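Local coordinates for protein phospholipase C-beta (PLC-beta) (PDB 3QR0) that is a multidomain phospholipase C of the beta class, with PH, EF-hand, TIM-barrel and C2 parts in one chain and a bound calcium ion, at residues 246-249 with 250-253; 584-587 with 588-591. One frame throughout, in Å; residues are numbered along the deposited sequence.

Interaction 1. Residues 246-249 with 250-253; sequences TTVM and FRDF
The side chains of Val-248 and Arg-251 run alongside each other off the first turns of helix 247-257. Arg-251 is the one to follow. Its CB sits beside two carbonyl oxygens of the preceding turn, 3.4 Å from Thr-247 O and slightly farther from Val-248 O. The chain then runs out nearly straight through CG and CD, with CG anti to the backbone N (chi1 -175°), until a bend at chi3 of 67° folds the guanidinium back over Val-248. There CG1 of Val-248 covers one face, 3.7 Å from Arg-251 NH2. At the edge, NE and NH2 both close on one oxygen of Asp-252 in a salt bridge: Arg-251 NE to OD2 of Asp-252 is 3.1 Å, NH2 to that OD2 2.9 Å. OD2 lies in the guanidinium plane, while both nitrogens stand out of the Asp-252 carboxylate plane, on the same face of it, so the two flat groups are tilted against each other. The remaining nitrogen, NH1, forms a salt bridge with Asp-273; the cation is thus shared between two carboxylates, which fixes the rotation of the guanidinium.

At its start the helix is N-capped: Thr-246 OG1 accepts from Met-249 N at 3.3 Å. The ordinary i to i+4 bonds follow from Phe-250 N to Thr-246 O through Phe-253 N to Met-249 O.

Within this EF-hand-like region, Thr-247 and Arg-251 pack against helix 273-288, Phe-250 meets Phe-305 of helix 299-307 edge-to-face, and Phe-253 touches Tyr-745 just before strand 746-751.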
loop_
_atom_site.group_PDB
_atom_site.type_symbol
_atom_site.label_atom_id
_atom_site.label_comp_id
_atom_site.label_asym_id
_atom_site.label_seq_id
_atom_site.Cartn_x
_atom_site.Cartn_y
_atom_site.Cartn_z
ATOM N N THR A 246 -26.697 24.128 -13.391
ATOM C CA THR A 246 -26.127 25.467 -13.562
ATOM C C THR A 246 -24.824 25.611 -12.768
ATOM O O THR A 246 -24.522 24.790 -11.901
ATOM C CB THR A 246 -27.111 26.567 -13.116
ATOM O OG1 THR A 246 -27.340 26.471 -11.704
ATOM C CG2 THR A 246 -28.447 26.446 -13.861
ATOM N N THR A 247 -24.062 26.660 -13.073
ATOM C CA THR A 247 -22.825 26.979 -12.352
ATOM C C THR A 247 -23.029 27.027 -10.839
ATOM O O THR A 247 -22.240 26.461 -10.083
ATOM C CB THR A 247 -22.248 28.332 -12.811
ATOM O OG1 THR A 247 -21.913 28.258 -14.200
ATOM C CG2 THR A 247 -21.005 28.704 -12.004
ATOM N N VAL A 248 -24.097 27.686 -10.408
ATOM C CA VAL A 248 -24.397 27.838 -8.984
ATOM C C VAL A 248 -24.785 26.498 -8.351
ATOM O O VAL A 248 -24.350 26.187 -7.240
ATOM C CB VAL A 248 -25.494 28.892 -8.758
ATOM C CG1 VAL A 248 -25.904 28.947 -7.296
ATOM C CG2 VAL A 248 -24.994 30.256 -9.212
ATOM N N MET A 249 -25.573 25.698 -9.068
ATOM C CA MET A 249 -25.924 24.352 -8.604
ATOM C C MET A 249 -24.693 23.459 -8.477
ATOM O O MET A 249 -24.590 22.669 -7.542
ATOM C CB MET A 249 -26.928 23.689 -9.549
ATOM C CG MET A 249 -28.325 24.262 -9.491
ATOM S SD MET A 249 -29.343 23.590 -10.827
ATOM C CE MET A 249 -30.754 24.684 -10.722
ATOM N N PHE A 250 -23.765 23.577 -9.424
ATOM C CA PHE A 250 -22.544 22.786 -9.391
ATOM C C PHE A 250 -21.656 23.229 -8.223
ATOM O O PHE A 250 -21.102 22.396 -7.505
ATOM C CB PHE A 250 -21.802 22.884 -10.736
ATOM C CG PHE A 250 -20.685 21.883 -10.900
ATOM C CD1 PHE A 250 -20.897 20.526 -10.664
ATOM C CD2 PHE A 250 -19.423 22.293 -11.316
ATOM C CE1 PHE A 250 -19.867 19.606 -10.819
ATOM C CE2 PHE A 250 -18.391 21.378 -11.479
ATOM C CZ PHE A 250 -18.609 20.034 -11.228
ATOM N N ARG A 251 -21.539 24.538 -8.032
ATOM C CA ARG A 251 -20.764 25.102 -6.928
ATOM C C ARG A 251 -21.252 24.572 -5.576
ATOM O O ARG A 251 -20.461 24.126 -4.749
ATOM C CB ARG A 251 -20.874 26.622 -6.948
ATOM C CG ARG A 251 -20.014 27.339 -5.903
ATOM C CD ARG A 251 -20.549 28.722 -5.654
ATOM N NE ARG A 251 -21.857 28.667 -5.014
ATOM C CZ ARG A 251 -22.690 29.692 -4.888
ATOM N NH1 ARG A 251 -22.376 30.895 -5.357
ATOM N NH2 ARG A 251 -23.854 29.512 -4.284
ATOM N N ASP A 252 -22.562 24.614 -5.368
ATOM C CA ASP A 252 -23.154 24.124 -4.127
ATOM C C ASP A 252 -22.978 22.614 -3.975
ATOM O O ASP A 252 -22.740 22.134 -2.871
ATOM C CB ASP A 252 -24.628 24.527 -4.040
ATOM C CG ASP A 252 -24.809 26.027 -3.857
ATOM O OD1 ASP A 252 -25.952 26.513 -3.975
ATOM O OD2 ASP A 252 -23.808 26.731 -3.594
ATOM N N PHE A 253 -23.062 21.876 -5.082
ATOM C CA PHE A 253 -22.759 20.445 -5.072
ATOM C C PHE A 253 -21.328 20.200 -4.577
ATOM O O PHE A 253 -21.106 19.398 -3.672
ATOM C CB PHE A 253 -22.965 19.852 -6.472
ATOM C CG PHE A 253 -22.421 18.462 -6.645
ATOM C CD1 PHE A 253 -22.945 17.398 -5.930
ATOM C CD2 PHE A 253 -21.413 18.210 -7.564
ATOM C CE1 PHE A 253 -22.449 16.119 -6.104
ATOM C CE2 PHE A 253 -20.920 16.932 -7.744
ATOM C CZ PHE A 253 -21.439 15.885 -7.015
#

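Interaction 2. Residues 584-587 with 588-591; sequences VPQI and YWNA
Pro-585 sets the CB-CG edge of its ring over one face of the Trp-589 indole at a short helix, 586-589, in the connection between strands 569-572 and 595-596, a beta-alpha-beta unit of the TIM-barrel. The packing here is tight. CB of Pro-585 stands 3.6 Å from the centroid of the six-membered ring of Trp-589, only 9° off its normal, a CH-pi contact, while CG of Pro-585 comes equally near CH2 of Trp-589. Gln-586 bends at chi2 (80°) and brings its amide to the rim of the indole, NE2 at the edge and the two planes 72° apart. The carbonyl of Pro-585 serves two donors: Trp-589 N, nearly straight and in the carbonyl plane, and Tyr-588 N from well above it. A second CH-pi contact joins neighbours: CG2 of Ile-587 is centred over the Tyr-588 ring. Helix 546-555 packs on Tyr-588 and helix 605-613 on Trp-589, and Val-596 touches three of the side chains.

The looser side is that of Ile-587, partly exposed and near a bound glycerol. Asn-590, by contrast, is buried, and its ND2 donates to Gly-677 O, a link to the loop after strand 669-676. A water joins the two residues: it donates to Ile-587 O at 2.6 Å and accepts from Asn-590 ND2 at 3.2 Å.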
loop_
_atom_site.group_PDB
_atom_site.type_symbol
_atom_site.label_atom_id
_atom_site.label_comp_id
_atom_site.label_asym_id
_atom_site.label_seq_id
_atom_site.Cartn_x
_atom_site.Cartn_y
_atom_site.Cartn_z
ATOM N N VAL A 584 -4.992 -7.875 13.641
ATOM C CA VAL A 584 -5.338 -6.584 13.068
ATOM C C VAL A 584 -4.536 -5.508 13.805
ATOM O O VAL A 584 -4.611 -5.415 15.031
ATOM C CB VAL A 584 -6.849 -6.306 13.181
ATOM C CG1 VAL A 584 -7.175 -4.912 12.682
ATOM C CG2 VAL A 584 -7.632 -7.355 12.395
ATOM N N PRO A 585 -3.745 -4.711 13.063
ATOM C CA PRO A 585 -2.789 -3.805 13.705
ATOM C C PRO A 585 -3.415 -2.669 14.526
ATOM O O PRO A 585 -2.798 -2.214 15.488
ATOM C CB PRO A 585 -1.975 -3.256 12.529
ATOM C CG PRO A 585 -2.857 -3.428 11.342
ATOM C CD PRO A 585 -3.656 -4.654 11.594
ATOM N N GLN A 586 -4.624 -2.231 14.162
ATOM C CA GLN A 586 -5.356 -1.230 14.942
ATOM C C GLN A 586 -5.417 -1.578 16.434
ATOM O O GLN A 586 -5.400 -0.684 17.273
ATOM C CB GLN A 586 -6.785 -1.038 14.407
ATOM C CG GLN A 586 -6.909 -0.064 13.225
ATOM C CD GLN A 586 -6.525 -0.666 11.881
ATOM O OE1 GLN A 586 -6.216 -1.858 11.771
ATOM N NE2 GLN A 586 -6.542 0.169 10.841
ATOM N N ILE A 587 -5.492 -2.871 16.766
ATOM C CA ILE A 587 -5.538 -3.295 18.171
ATOM C C ILE A 587 -4.430 -2.605 18.971
ATOM O O ILE A 587 -4.658 -2.128 20.083
ATOM C CB ILE A 587 -5.389 -4.833 18.329
ATOM C CG1 ILE A 587 -6.618 -5.558 17.770
ATOM C CG2 ILE A 587 -5.211 -5.205 19.813
ATOM C CD1 ILE A 587 -6.418 -7.062 17.591
ATOM N N TYR A 588 -3.233 -2.552 18.386
ATOM C CA TYR A 588 -2.058 -2.018 19.062
ATOM C C TYR A 588 -1.789 -0.551 18.719
ATOM O O TYR A 588 -1.303 0.198 19.570
ATOM C CB TYR A 588 -0.853 -2.928 18.785
ATOM C CG TYR A 588 -1.163 -4.344 19.229
ATOM C CD1 TYR A 588 -1.152 -4.681 20.576
ATOM C CD2 TYR A 588 -1.552 -5.316 18.314
ATOM C CE1 TYR A 588 -1.475 -5.956 21.000
ATOM C CE2 TYR A 588 -1.879 -6.596 18.731
ATOM C CZ TYR A 588 -1.836 -6.906 20.076
ATOM O OH TYR A 588 -2.157 -8.168 20.505
ATOM N N TRP A 589 -2.122 -0.131 17.499
ATOM C CA TRP A 589 -2.050 1.295 17.151
ATOM C C TRP A 589 -2.970 2.138 18.038
ATOM O O TRP A 589 -2.676 3.313 18.296
ATOM C CB TRP A 589 -2.417 1.548 15.687
ATOM C CG TRP A 589 -1.425 1.061 14.696
ATOM C CD1 TRP A 589 -0.076 0.924 14.868
ATOM C CD2 TRP A 589 -1.695 0.683 13.347
ATOM N NE1 TRP A 589 0.508 0.461 13.712
ATOM C CE2 TRP A 589 -0.463 0.308 12.760
ATOM C CE3 TRP A 589 -2.856 0.620 12.573
ATOM C CZ2 TRP A 589 -0.366 -0.121 11.446
ATOM C CZ3 TRP A 589 -2.756 0.192 11.262
ATOM C CH2 TRP A 589 -1.521 -0.170 10.713
ATOM N N ASN A 590 -4.071 1.539 18.498
ATOM C CA ASN A 590 -5.001 2.210 19.419
ATOM C C ASN A 590 -4.365 2.555 20.770
ATOM O O ASN A 590 -4.813 3.480 21.436
ATOM C CB ASN A 590 -6.251 1.351 19.670
ATOM C CG ASN A 590 -7.132 1.201 18.439
ATOM O OD1 ASN A 590 -7.142 2.053 17.544
ATOM N ND2 ASN A 590 -7.884 0.101 18.391
ATOM N N ALA A 591 -3.341 1.802 21.169
ATOM C CA ALA A 591 -2.584 2.077 22.396
ATOM C C ALA A 591 -1.315 2.905 22.127
ATOM O O ALA A 591 -0.503 3.120 23.033
ATOM C CB ALA A 591 -2.217 0.774 23.084
HETATM O O HOH W 1 -7.156 -1.823 20.903
#

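Coming from the N terminus, past the PH domain, the chain reaches interaction 1 in the EF-hand-like region, then interaction 2 in the Y half of the TIM-barrel. Interaction 1 spans the first two turns or so of helix 247-257, interaction 2 about one turn; neither closes a long loop, and the pair stands in series, neither nested nor crossing. The centres of interactions 1 and 2 are about 42 Å apart, and their nearest atoms about 28 Å. Residues 246-253 set the start of helix 247-257 against helices 273-288 and 299-307; residues 584-591 sit in a connection between barrel strands. Both also reach the C2 region, through Tyr-745 and Gly-677 respectively.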